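PDB 2RCI: type-2Ba cytolytic delta-endotoxin from Bacillus thuringiensis serovar israelensis, which probably kills the larvae of dipteran insects by making pores in the epithelial cell membrane of the midgut. Local coordinates for residues 25-30 with 151-156; 39-44 with 157-162; 79-84 with 104-109. All coordinates share one frame; numbering follows the deposited sequence.

Overall arrangement
The three contacts pass through one three-layered fold, a curved beta-sheet between two layers of helices. Interactions 1 and 2 use consecutive parts of strand 150-162, with centres about 18 Å apart; P155 of the first packs on the F42 ring of the second. Interaction 3 joins helices 74-89 and 96-110, its centre about 19 Å from that of interaction 1, on the opposite side of the chain's centre, and about 16 Å from interaction 2. T109 there packs on F158 and I160 of the strand, and I81 on F158. Along the chain, interactions 1 and 2 interleave and both enclose interaction 3, so an N-terminal helix and loop on one side, and central helices on the other, cover one strand.

Interaction 1. Residues 25-30 with 151-156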
ATOM      1  N   ILE A  25      13.221   4.799   8.377  1.00 19.56           N
ATOM      2  CA  ILE A  25      12.949   6.199   8.103  1.00 19.87           C
ATOM      3  C   ILE A  25      13.653   6.621   6.816  1.00 19.15           C
ATOM      4  O   ILE A  25      13.050   7.294   5.971  1.00 18.49           O
ATOM      5  CB  ILE A  25      13.395   7.122   9.300  1.00 19.29           C
ATOM      6  CG1 ILE A  25      12.489   6.903  10.512  1.00 19.71           C
ATOM      7  CG2 ILE A  25      13.405   8.623   8.881  1.00 20.74           C
ATOM      8  CD1 ILE A  25      13.091   7.395  11.849  1.00 20.24           C
ATOM      9  N   ARG A  26      14.919   6.217   6.674  1.00 19.83           N
ATOM     10  CA  ARG A  26      15.729   6.594   5.511  1.00 20.20           C
ATOM     11  C   ARG A  26      15.040   6.098   4.225  1.00 20.28           C
ATOM     12  O   ARG A  26      14.816   6.875   3.272  1.00 19.86           O
ATOM     13  CB  ARG A  26      17.147   5.999   5.605  1.00 20.02           C
ATOM     14  CG  ARG A  26      18.018   6.412   4.396  1.00 19.85           C
ATOM     15  CD  ARG A  26      19.418   5.900   4.461  1.00 23.95           C
ATOM     16  NE  ARG A  26      19.529   4.457   4.261  1.00 24.71           N
ATOM     17  CZ  ARG A  26      19.784   3.592   5.233  1.00 24.72           C
ATOM     18  NH1 ARG A  26      19.943   4.007   6.495  1.00 25.59           N
ATOM     19  NH2 ARG A  26      19.890   2.307   4.947  1.00 25.52           N
ATOM     20  N   LEU A  27      14.684   4.808   4.235  1.00 19.96           N
ATOM     21  CA  LEU A  27      14.104   4.148   3.052  1.00 20.73           C
ATOM     22  C   LEU A  27      12.704   4.665   2.713  1.00 20.87           C
ATOM     23  O   LEU A  27      12.377   4.850   1.558  1.00 21.42           O
ATOM     24  CB  LEU A  27      14.151   2.628   3.184  1.00 20.39           C
ATOM     25  CG  LEU A  27      15.556   1.989   3.306  1.00 21.03           C
ATOM     26  CD1 LEU A  27      15.491   0.493   3.654  1.00 23.15           C
ATOM     27  CD2 LEU A  27      16.430   2.208   2.041  1.00 23.64           C
ATOM     28  N   THR A  28      11.892   4.917   3.733  1.00 21.32           N
ATOM     29  CA  THR A  28      10.585   5.549   3.558  1.00 22.06           C
ATOM     30  C   THR A  28      10.764   6.945   2.939  1.00 22.54           C
ATOM     31  O   THR A  28      10.091   7.288   1.968  1.00 22.80           O
ATOM     32  CB  THR A  28       9.846   5.586   4.914  1.00 21.43           C
ATOM     33  OG1 THR A  28       9.619   4.234   5.343  1.00 22.32           O
ATOM     34  CG2 THR A  28       8.499   6.341   4.816  1.00 24.90           C
ATOM     35  N   ASN A  29      11.699   7.738   3.479  1.00 23.04           N
ATOM     36  CA  ASN A  29      12.018   9.050   2.891  1.00 23.58           C
ATOM     37  C   ASN A  29      12.404   8.962   1.413  1.00 23.41           C
ATOM     38  O   ASN A  29      11.989   9.791   0.604  1.00 23.82           O
ATOM     39  CB  ASN A  29      13.151   9.752   3.663  1.00 24.02           C
ATOM     40  CG  ASN A  29      12.680  10.396   4.953  1.00 23.84           C
ATOM     41  OD1 ASN A  29      11.480  10.481   5.221  1.00 27.94           O
ATOM     42  ND2 ASN A  29      13.631  10.876   5.757  1.00 23.14           N
ATOM     43  N   THR A  30      13.189   7.944   1.078  1.00 23.45           N
ATOM     44  CA  THR A  30      13.722   7.763  -0.276  1.00 23.70           C
ATOM     45  C   THR A  30      12.585   7.536  -1.282  1.00 22.65           C
ATOM     46  O   THR A  30      12.596   8.093  -2.380  1.00 22.16           O
ATOM     47  CB  THR A  30      14.753   6.619  -0.309  1.00 23.41           C
ATOM     48  OG1 THR A  30      15.846   6.958   0.549  1.00 26.32           O
ATOM     49  CG2 THR A  30      15.306   6.411  -1.713  1.00 27.12           C
ATOM     50  N   MET A 151      16.150  -5.639   5.790  1.00 16.28           N
ATOM     51  CA  MET A 151      14.825  -4.979   5.937  1.00 16.52           C
ATOM     52  C   MET A 151      14.107  -4.996   4.601  1.00 16.55           C
ATOM     53  O   MET A 151      14.744  -4.781   3.571  1.00 16.17           O
ATOM     54  CB  MET A 151      14.979  -3.545   6.392  1.00 16.28           C
ATOM     55  CG  MET A 151      13.653  -2.773   6.537  1.00 16.35           C
ATOM     56  SD  MET A 151      13.920  -1.150   7.296  1.00 19.35           S
ATOM     57  CE  MET A 151      14.499  -1.591   8.935  1.00 17.96           C
ATOM     58  N   ALA A 152      12.798  -5.229   4.618  1.00 15.70           N
ATOM     59  CA  ALA A 152      11.997  -5.171   3.405  1.00 15.89           C
ATOM     60  C   ALA A 152      11.146  -3.888   3.441  1.00 15.47           C
ATOM     61  O   ALA A 152      10.571  -3.520   4.472  1.00 16.40           O
ATOM     62  CB  ALA A 152      11.125  -6.422   3.274  1.00 16.78           C
ATOM     63  N   ILE A 153      11.084  -3.217   2.305  1.00 15.18           N
ATOM     64  CA  ILE A 153      10.291  -2.006   2.131  1.00 15.62           C
ATOM     65  C   ILE A 153       9.292  -2.292   1.007  1.00 16.18           C
ATOM     66  O   ILE A 153       9.668  -2.716  -0.109  1.00 15.41           O
ATOM     67  CB  ILE A 153      11.189  -0.816   1.721  1.00 17.40           C
ATOM     68  CG1 ILE A 153      12.314  -0.577   2.746  1.00 16.91           C
ATOM     69  CG2 ILE A 153      10.368   0.452   1.532  1.00 16.97           C
ATOM     70  CD1 ILE A 153      11.841  -0.232   4.187  1.00 18.41           C
ATOM     71  N   LEU A 154       8.016  -2.087   1.311  1.00 15.86           N
ATOM     72  CA  LEU A 154       6.927  -2.381   0.385  1.00 16.63           C
ATOM     73  C   LEU A 154       6.005  -1.151   0.234  1.00 15.54           C
ATOM     74  O   LEU A 154       5.058  -0.979   1.028  1.00 15.49           O
ATOM     75  CB  LEU A 154       6.155  -3.618   0.888  1.00 16.12           C
ATOM     76  CG  LEU A 154       4.872  -4.079   0.170  1.00 17.61           C
ATOM     77  CD1 LEU A 154       4.956  -4.002  -1.352  1.00 20.17           C
ATOM     78  CD2 LEU A 154       4.567  -5.540   0.627  1.00 19.85           C
ATOM     79  N   PRO A 155       6.319  -0.259  -0.729  1.00 16.20           N
ATOM     80  CA  PRO A 155       5.401   0.820  -1.104  1.00 16.49           C
ATOM     81  C   PRO A 155       4.264   0.222  -1.908  1.00 17.32           C
ATOM     82  O   PRO A 155       4.510  -0.594  -2.804  1.00 16.96           O
ATOM     83  CB  PRO A 155       6.255   1.712  -2.024  1.00 16.80           C
ATOM     84  CG  PRO A 155       7.664   1.303  -1.753  1.00 17.43           C
ATOM     85  CD  PRO A 155       7.591  -0.152  -1.480  1.00 15.69           C
ATOM     86  N   ILE A 156       3.041   0.605  -1.565  1.00 17.47           N
ATOM     87  CA  ILE A 156       1.857   0.147  -2.310  1.00 18.65           C
ATOM     88  C   ILE A 156       0.991   1.345  -2.654  1.00 19.00           C
ATOM     89  O   ILE A 156       0.646   2.112  -1.759  1.00 20.15           O
ATOM     90  CB  ILE A 156       0.989  -0.817  -1.500  1.00 17.67           C
ATOM     91  CG1 ILE A 156       1.778  -2.021  -0.997  1.00 19.54           C
ATOM     92  CG2 ILE A 156      -0.256  -1.251  -2.341  1.00 19.38           C
ATOM     93  CD1 ILE A 156       1.017  -2.889  -0.032  1.00 19.52           C
TER
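Helix 21-31 lies over strand 150-162 with the CA atoms of L27 and I153 7.3 Å apart, the closest CA pair between residues 25-30 and 151-156. This is helix-on-sheet packing in the alpha/beta fold of the Cyt toxins, where the sheet is sandwiched between two layers of helices. Within residues 25-30, L27 carries the contact. Its CG stands beside the backbone N (chi1 -61°), and the extended second torsion sends CD1 out over I153, within 3.5 Å of CG1, a tight carbon contact. The two side chains pass at a slant, and I153 answers with its longer branch: CG1 also lies 3.7 Å from L27 CB, while CD1 sits 3.8 Å from both CB and CD1 of the leucine. Two residues earlier on the same strand face, M151 runs out extended as far as its sulfur, which comes alongside L27 CD1 at 4.3 Å; Q23 and A24 of the helix also pack on M151. A152, between them, points to the other face and packs on V190 and L91. L54 and Q191 also pack on L27, and F31 on I153, so the contact is buried. The neighbouring R26 forms a salt bridge with D194 and a hydrogen bond with Q191. Its backbone O takes two bonds from T30, from N and from OG1, the latter 2.9 Å long and coming from above the carbonyl plane.

Interaction 2. Residues 39-44 with 157-162; sequences TLNFNF and AFEITV
N41 reaches from the loop after helix 21-31 to E159 on strand 150-162. Its CB turns neither to the strand nor from it, but CG is anti to the backbone N (chi1 -157°), which swings the amide over to the carboxylate. At the tip ND2 donates to E159 OE2 at 3.0 Å, nearly straight (169°). The acceptor lies in the amide plane, yet the bond arrives from above the carboxylate plane, the two groups being turned 64° apart. OD1 takes a weak bond from the backbone N of F42 and a second from a water, 3.0 Å away, that also donates to F158 O. The amide thus spans loop and strand by two routes. T39 OG1 accepts from N41 N at 3.0 Å, an ST turn that leads into the asparagine. A157 CB lies obliquely beside the F42 ring, a packing whose exact spacing is doubtful in the model. K185 NZ gives E159 OE2 a long, weak ion pair. N43, at the N-cap, accepts from K46 N through OD1 at the start of helix 44-53. Strand 150-162 here runs between strands 132-142 and 177-192, with the loop over one face and F158 directed to helix 96-110 on the other.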
ATOM      1  N   THR A  39      -0.352  15.140  -9.350  1.00 28.86           N
ATOM      2  CA  THR A  39      -1.482  14.211  -9.169  1.00 28.80           C
ATOM      3  C   THR A  39      -1.387  13.539  -7.814  1.00 28.70           C
ATOM      4  O   THR A  39      -2.401  13.052  -7.272  1.00 28.14           O
ATOM      5  CB  THR A  39      -1.464  13.093 -10.212  1.00 29.20           C
ATOM      6  OG1 THR A  39      -0.261  12.326 -10.040  1.00 29.48           O
ATOM      7  CG2 THR A  39      -1.526  13.664 -11.645  1.00 27.92           C
ATOM      8  N   LEU A  40      -0.152  13.494  -7.292  1.00 28.33           N
ATOM      9  CA  LEU A  40       0.185  12.756  -6.068  1.00 27.90           C
ATOM     10  C   LEU A  40      -0.010  11.266  -6.239  1.00 27.56           C
ATOM     11  O   LEU A  40      -0.124  10.531  -5.255  1.00 27.39           O
ATOM     12  CB  LEU A  40      -0.617  13.265  -4.868  1.00 27.82           C
ATOM     13  CG  LEU A  40      -0.429  14.758  -4.598  1.00 28.00           C
ATOM     14  CD1 LEU A  40      -1.363  15.190  -3.496  1.00 30.28           C
ATOM     15  CD2 LEU A  40       1.032  15.020  -4.227  1.00 28.54           C
ATOM     16  N   ASN A  41      -0.053  10.814  -7.491  1.00 27.42           N
ATOM     17  CA  ASN A  41      -0.047   9.387  -7.755  1.00 26.94           C
ATOM     18  C   ASN A  41       1.363   8.836  -7.478  1.00 26.40           C
ATOM     19  O   ASN A  41       2.329   9.593  -7.343  1.00 24.85           O
ATOM     20  CB  ASN A  41      -0.487   9.090  -9.196  1.00 27.64           C
ATOM     21  CG  ASN A  41      -1.036   7.652  -9.394  1.00 28.63           C
ATOM     22  OD1 ASN A  41      -1.207   6.877  -8.446  1.00 29.49           O
ATOM     23  ND2 ASN A  41      -1.310   7.307 -10.652  1.00 30.28           N
ATOM     24  N   PHE A  42       1.443   7.510  -7.381  1.00 25.08           N
ATOM     25  CA  PHE A  42       2.696   6.778  -7.237  1.00 24.25           C
ATOM     26  C   PHE A  42       3.170   6.410  -8.632  1.00 23.76           C
ATOM     27  O   PHE A  42       2.388   5.906  -9.459  1.00 24.64           O
ATOM     28  CB  PHE A  42       2.402   5.535  -6.399  1.00 23.29           C
ATOM     29  CG  PHE A  42       3.590   4.636  -6.152  1.00 21.48           C
ATOM     30  CD1 PHE A  42       4.519   4.929  -5.169  1.00 21.39           C
ATOM     31  CD2 PHE A  42       3.733   3.463  -6.884  1.00 24.24           C
ATOM     32  CE1 PHE A  42       5.613   4.052  -4.922  1.00 19.56           C
ATOM     33  CE2 PHE A  42       4.807   2.612  -6.658  1.00 21.78           C
ATOM     34  CZ  PHE A  42       5.736   2.911  -5.669  1.00 20.95           C
ATOM     35  N   ASN A  43       4.429   6.716  -8.922  1.00 23.40           N
ATOM     36  CA  ASN A  43       5.014   6.412 -10.212  1.00 22.61           C
ATOM     37  C   ASN A  43       5.862   5.137 -10.109  1.00 21.71           C
ATOM     38  O   ASN A  43       6.934   5.129  -9.481  1.00 21.55           O
ATOM     39  CB  ASN A  43       5.822   7.629 -10.721  1.00 23.22           C
ATOM     40  CG  ASN A  43       6.275   7.475 -12.170  1.00 25.87           C
ATOM     41  OD1 ASN A  43       6.991   6.558 -12.515  1.00 25.85           O
ATOM     42  ND2 ASN A  43       5.874   8.414 -13.013  1.00 30.17           N
ATOM     43  N   PHE A  44       5.357   4.064 -10.700  1.00 21.45           N
ATOM     44  CA  PHE A  44       6.020   2.740 -10.677  1.00 20.90           C
ATOM     45  C   PHE A  44       7.426   2.775 -11.275  1.00 20.62           C
ATOM     46  O   PHE A  44       8.392   2.200 -10.717  1.00 19.14           O
ATOM     47  CB  PHE A  44       5.139   1.741 -11.437  1.00 21.40           C
ATOM     48  CG  PHE A  44       5.601   0.307 -11.345  1.00 20.73           C
ATOM     49  CD1 PHE A  44       5.644  -0.348 -10.117  1.00 21.40           C
ATOM     50  CD2 PHE A  44       5.940  -0.395 -12.504  1.00 21.47           C
ATOM     51  CE1 PHE A  44       6.049  -1.668 -10.039  1.00 20.73           C
ATOM     52  CE2 PHE A  44       6.347  -1.702 -12.454  1.00 22.68           C
ATOM     53  CZ  PHE A  44       6.395  -2.358 -11.210  1.00 21.94           C
ATOM     54  N   ALA A 157       0.632   1.513  -3.934  1.00 18.42           N
ATOM     55  CA  ALA A 157      -0.376   2.522  -4.317  1.00 18.53           C
ATOM     56  C   ALA A 157      -1.591   1.888  -4.990  1.00 18.55           C
ATOM     57  O   ALA A 157      -1.443   1.014  -5.855  1.00 18.22           O
ATOM     58  CB  ALA A 157       0.224   3.590  -5.233  1.00 19.35           C
ATOM     59  N   PHE A 158      -2.792   2.319  -4.602  1.00 18.62           N
ATOM     60  CA  PHE A 158      -3.980   1.871  -5.314  1.00 18.63           C
ATOM     61  C   PHE A 158      -4.641   3.045  -6.046  1.00 18.50           C
ATOM     62  O   PHE A 158      -4.650   4.158  -5.542  1.00 19.80           O
ATOM     63  CB  PHE A 158      -5.019   1.306  -4.340  1.00 18.92           C
ATOM     64  CG  PHE A 158      -4.532   0.129  -3.548  1.00 18.68           C
ATOM     65  CD1 PHE A 158      -4.504  -1.128  -4.128  1.00 20.27           C
ATOM     66  CD2 PHE A 158      -4.098   0.293  -2.235  1.00 19.42           C
ATOM     67  CE1 PHE A 158      -4.082  -2.255  -3.391  1.00 19.90           C
ATOM     68  CE2 PHE A 158      -3.677  -0.814  -1.486  1.00 18.96           C
ATOM     69  CZ  PHE A 158      -3.632  -2.081  -2.083  1.00 16.75           C
ATOM     70  N   GLU A 159      -5.176   2.772  -7.230  1.00 19.49           N
ATOM     71  CA  GLU A 159      -6.078   3.705  -7.917  1.00 20.70           C
ATOM     72  C   GLU A 159      -7.427   3.025  -7.860  1.00 19.77           C
ATOM     73  O   GLU A 159      -7.615   1.956  -8.462  1.00 20.28           O
ATOM     74  CB  GLU A 159      -5.673   3.872  -9.391  1.00 21.41           C
ATOM     75  CG  GLU A 159      -4.214   4.130  -9.601  1.00 23.66           C
ATOM     76  CD  GLU A 159      -3.884   4.543 -11.050  1.00 24.86           C
ATOM     77  OE1 GLU A 159      -4.822   4.683 -11.881  1.00 29.63           O
ATOM     78  OE2 GLU A 159      -2.694   4.745 -11.325  1.00 26.22           O
ATOM     79  N   ILE A 160      -8.351   3.630  -7.119  1.00 19.59           N
ATOM     80  CA  ILE A 160      -9.629   2.998  -6.819  1.00 19.06           C
ATOM     81  C   ILE A 160     -10.766   3.824  -7.406  1.00 19.34           C
ATOM     82  O   ILE A 160     -10.868   5.031  -7.150  1.00 18.46           O
ATOM     83  CB  ILE A 160      -9.838   2.800  -5.306  1.00 19.93           C
ATOM     84  CG1 ILE A 160      -8.719   1.913  -4.726  1.00 19.30           C
ATOM     85  CG2 ILE A 160     -11.230   2.169  -5.043  1.00 20.10           C
ATOM     86  CD1 ILE A 160      -8.488   2.083  -3.223  1.00 19.66           C
ATOM     87  N   THR A 161     -11.595   3.152  -8.190  1.00 18.93           N
ATOM     88  CA  THR A 161     -12.833   3.732  -8.732  1.00 19.72           C
ATOM     89  C   THR A 161     -13.983   2.839  -8.278  1.00 19.19           C
ATOM     90  O   THR A 161     -13.934   1.630  -8.433  1.00 19.55           O
ATOM     91  CB  THR A 161     -12.796   3.780 -10.251  1.00 20.10           C
ATOM     92  OG1 THR A 161     -11.695   4.613 -10.670  1.00 19.48           O
ATOM     93  CG2 THR A 161     -14.135   4.353 -10.785  1.00 21.58           C
ATOM     94  N   VAL A 162     -15.023   3.436  -7.718  1.00 18.82           N
ATOM     95  CA  VAL A 162     -16.146   2.639  -7.190  1.00 18.75           C
ATOM     96  C   VAL A 162     -17.475   3.326  -7.523  1.00 19.05           C
ATOM     97  O   VAL A 162     -17.552   4.559  -7.499  1.00 19.07           O
ATOM     98  CB  VAL A 162     -15.960   2.397  -5.667  1.00 18.84           C
ATOM     99  CG1 VAL A 162     -15.749   3.703  -4.909  1.00 19.08           C
ATOM    100  CG2 VAL A 162     -17.112   1.562  -5.059  1.00 18.31           C
TER
HETATM  101  O   HOH W   1      -2.092   5.663  -5.874  1.00 39.35           O

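Interaction 3. Residues 79-84 with 104-109; sequences SQIKEI and SAITNT
I106 pushes its CD1 methyl against the backbone of helix 74-89, meeting K82 N at 3.6 Å and K82 CA at 3.7 Å. I81 covers the flank of the same side chain: its CG2 lies 3.8 Å from I106 CD1 and 3.9 Å from I106 CG2, the two isoleucines lying askew to each other. What carries CD1 so far is the extended second torsion of I106 (chi2 165°), with CG1 beside the backbone N. Toward I106, K82 offers CB, 4.1 Å from the methyl; its extended chain also packs on W99 and V103, earlier on helix 96-110. Since I78 and I85 also touch I106, the residue sits as a knob in a hole made by positions 78, 81, 82 and 85, knobs-into-holes packing between consecutive helices of one of the two helical layers that flank the sheet. I81 also packs on F110 of helix 96-110 and, on the sheet side, on F158 of strand 150-162. T109 packs on F158 and I160 of that strand and on Y136 and I138 of strand 132-142. Its hydroxyl is held by donating to A105 O at 3.0 Å, tilted 26° from the carbonyl plane, and its own backbone O is hydrogen-bonded to Y134 OH.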
ATOM      1  N   SER A  79      -9.502  -9.770   1.243  1.00 15.42           N
ATOM      2  CA  SER A  79      -8.863 -11.109   1.265  1.00 15.37           C
ATOM      3  C   SER A  79      -8.022 -11.366   0.007  1.00 16.13           C
ATOM      4  O   SER A  79      -6.895 -11.883   0.101  1.00 14.38           O
ATOM      5  CB  SER A  79      -9.900 -12.212   1.415  1.00 16.60           C
ATOM      6  OG  SER A  79     -10.604 -12.057   2.637  1.00 13.93           O
ATOM      7  N   GLN A  80      -8.594 -11.036  -1.156  1.00 15.74           N
ATOM      8  CA  GLN A  80      -7.865 -11.128  -2.418  1.00 16.61           C
ATOM      9  C   GLN A  80      -6.592 -10.291  -2.408  1.00 15.91           C
ATOM     10  O   GLN A  80      -5.530 -10.783  -2.800  1.00 14.99           O
ATOM     11  CB  GLN A  80      -8.755 -10.772  -3.623  1.00 16.71           C
ATOM     12  CG  GLN A  80      -9.725 -11.908  -3.953  1.00 20.02           C
ATOM     13  CD  GLN A  80     -10.587 -11.661  -5.202  1.00 20.03           C
ATOM     14  OE1 GLN A  80     -11.678 -12.224  -5.326  1.00 27.55           O
ATOM     15  NE2 GLN A  80     -10.103 -10.842  -6.116  1.00 22.88           N
ATOM     16  N   ILE A  81      -6.685  -9.057  -1.922  1.00 15.15           N
ATOM     17  CA  ILE A  81      -5.502  -8.158  -1.932  1.00 15.55           C
ATOM     18  C   ILE A  81      -4.443  -8.640  -0.926  1.00 15.98           C
ATOM     19  O   ILE A  81      -3.258  -8.557  -1.202  1.00 15.69           O
ATOM     20  CB  ILE A  81      -5.930  -6.696  -1.740  1.00 15.65           C
ATOM     21  CG1 ILE A  81      -6.634  -6.240  -3.033  1.00 15.85           C
ATOM     22  CG2 ILE A  81      -4.746  -5.789  -1.374  1.00 15.79           C
ATOM     23  CD1 ILE A  81      -7.406  -4.946  -2.926  1.00 13.84           C
ATOM     24  N   LYS A  82      -4.877  -9.201   0.209  1.00 15.61           N
ATOM     25  CA  LYS A  82      -3.927  -9.828   1.141  1.00 16.46           C
ATOM     26  C   LYS A  82      -3.105 -10.914   0.434  1.00 15.79           C
ATOM     27  O   LYS A  82      -1.892 -11.005   0.600  1.00 15.53           O
ATOM     28  CB  LYS A  82      -4.657 -10.453   2.336  1.00 16.00           C
ATOM     29  CG  LYS A  82      -3.722 -11.067   3.404  1.00 17.11           C
ATOM     30  CD  LYS A  82      -4.473 -11.970   4.366  1.00 17.67           C
ATOM     31  CE  LYS A  82      -3.528 -12.410   5.544  1.00 22.19           C
ATOM     32  NZ  LYS A  82      -4.201 -13.389   6.452  1.00 23.37           N
ATOM     33  N   GLU A  83      -3.770 -11.730  -0.369  1.00 15.26           N
ATOM     34  CA  GLU A  83      -3.069 -12.795  -1.075  1.00 16.95           C
ATOM     35  C   GLU A  83      -2.115 -12.220  -2.124  1.00 16.67           C
ATOM     36  O   GLU A  83      -1.022 -12.750  -2.326  1.00 17.04           O
ATOM     37  CB  GLU A  83      -4.046 -13.803  -1.699  1.00 17.35           C
ATOM     38  CG  GLU A  83      -4.785 -14.664  -0.629  1.00 21.45           C
ATOM     39  CD  GLU A  83      -3.852 -15.229   0.466  1.00 27.36           C
ATOM     40  OE1 GLU A  83      -2.866 -15.912   0.123  1.00 30.13           O
ATOM     41  OE2 GLU A  83      -4.089 -14.970   1.663  1.00 27.78           O
ATOM     42  N   ILE A  84      -2.521 -11.123  -2.756  1.00 16.17           N
ATOM     43  CA  ILE A  84      -1.636 -10.488  -3.747  1.00 16.76           C
ATOM     44  C   ILE A  84      -0.373  -9.953  -3.037  1.00 16.67           C
ATOM     45  O   ILE A  84       0.753 -10.169  -3.511  1.00 17.53           O
ATOM     46  CB  ILE A  84      -2.336  -9.371  -4.522  1.00 16.25           C
ATOM     47  CG1 ILE A  84      -3.425  -9.963  -5.411  1.00 17.03           C
ATOM     48  CG2 ILE A  84      -1.331  -8.606  -5.426  1.00 17.50           C
ATOM     49  CD1 ILE A  84      -4.386  -8.910  -5.989  1.00 16.32           C
ATOM     50  N   SER A 104      -5.197  -4.813   8.468  1.00 15.06           N
ATOM     51  CA  SER A 104      -5.759  -3.555   8.976  0.50 15.80           C
ATOM     52  C   SER A 104      -5.534  -2.424   7.968  1.00 15.58           C
ATOM     53  O   SER A 104      -6.436  -1.600   7.701  1.00 15.21           O
ATOM     54  CB  SER A 104      -5.130  -3.181  10.327  0.50 15.76           C
ATOM     55  OG  SER A 104      -5.608  -1.921  10.762  0.50 16.94           O
ATOM     56  N   ALA A 105      -4.322  -2.352   7.442  1.00 15.53           N
ATOM     57  CA  ALA A 105      -3.984  -1.326   6.423  1.00 15.93           C
ATOM     58  C   ALA A 105      -4.814  -1.491   5.144  1.00 16.79           C
ATOM     59  O   ALA A 105      -5.314  -0.488   4.622  1.00 17.25           O
ATOM     60  CB  ALA A 105      -2.492  -1.313   6.115  1.00 16.15           C
ATOM     61  N   ILE A 106      -4.976  -2.725   4.648  1.00 15.71           N
ATOM     62  CA  ILE A 106      -5.848  -2.965   3.474  1.00 16.22           C
ATOM     63  C   ILE A 106      -7.311  -2.582   3.793  1.00 15.84           C
ATOM     64  O   ILE A 106      -7.986  -1.949   2.979  1.00 16.40           O
ATOM     65  CB  ILE A 106      -5.773  -4.403   2.938  1.00 15.31           C
ATOM     66  CG1 ILE A 106      -4.347  -4.812   2.531  1.00 14.59           C
ATOM     67  CG2 ILE A 106      -6.793  -4.619   1.734  1.00 16.21           C
ATOM     68  CD1 ILE A 106      -4.262  -6.375   2.373  1.00 17.71           C
ATOM     69  N   THR A 107      -7.794  -2.943   4.984  1.00 16.02           N
ATOM     70  CA  THR A 107      -9.162  -2.601   5.398  1.00 15.69           C
ATOM     71  C   THR A 107      -9.397  -1.090   5.425  1.00 16.80           C
ATOM     72  O   THR A 107     -10.431  -0.603   4.943  1.00 17.32           O
ATOM     73  CB  THR A 107      -9.489  -3.232   6.762  1.00 15.64           C
ATOM     74  OG1 THR A 107      -9.336  -4.638   6.633  1.00 15.27           O
ATOM     75  CG2 THR A 107     -10.940  -2.902   7.192  1.00 14.16           C
ATOM     76  N   ASN A 108      -8.426  -0.346   5.960  1.00 15.65           N
ATOM     77  CA  ASN A 108      -8.507   1.106   5.977  1.00 16.48           C
ATOM     78  C   ASN A 108      -8.296   1.788   4.612  1.00 16.42           C
ATOM     79  O   ASN A 108      -8.485   3.005   4.487  1.00 17.97           O
ATOM     80  CB  ASN A 108      -7.547   1.653   7.049  1.00 17.08           C
ATOM     81  CG  ASN A 108      -8.028   1.323   8.444  1.00 17.55           C
ATOM     82  OD1 ASN A 108      -9.215   1.222   8.666  1.00 24.00           O
ATOM     83  ND2 ASN A 108      -7.102   1.139   9.387  1.00 22.25           N
ATOM     84  N   THR A 109      -8.001   0.999   3.586  1.00 15.99           N
ATOM     85  CA  THR A 109      -7.872   1.523   2.214  1.00 16.31           C
ATOM     86  C   THR A 109      -9.282   1.717   1.621  1.00 16.62           C
ATOM     87  O   THR A 109      -9.492   2.589   0.785  1.00 15.84           O
ATOM     88  CB  THR A 109      -7.066   0.535   1.347  1.00 16.35           C
ATOM     89  OG1 THR A 109      -5.716   0.455   1.835  1.00 16.02           O
ATOM     90  CG2 THR A 109      -7.067   0.928  -0.173  1.00 17.40           C
TER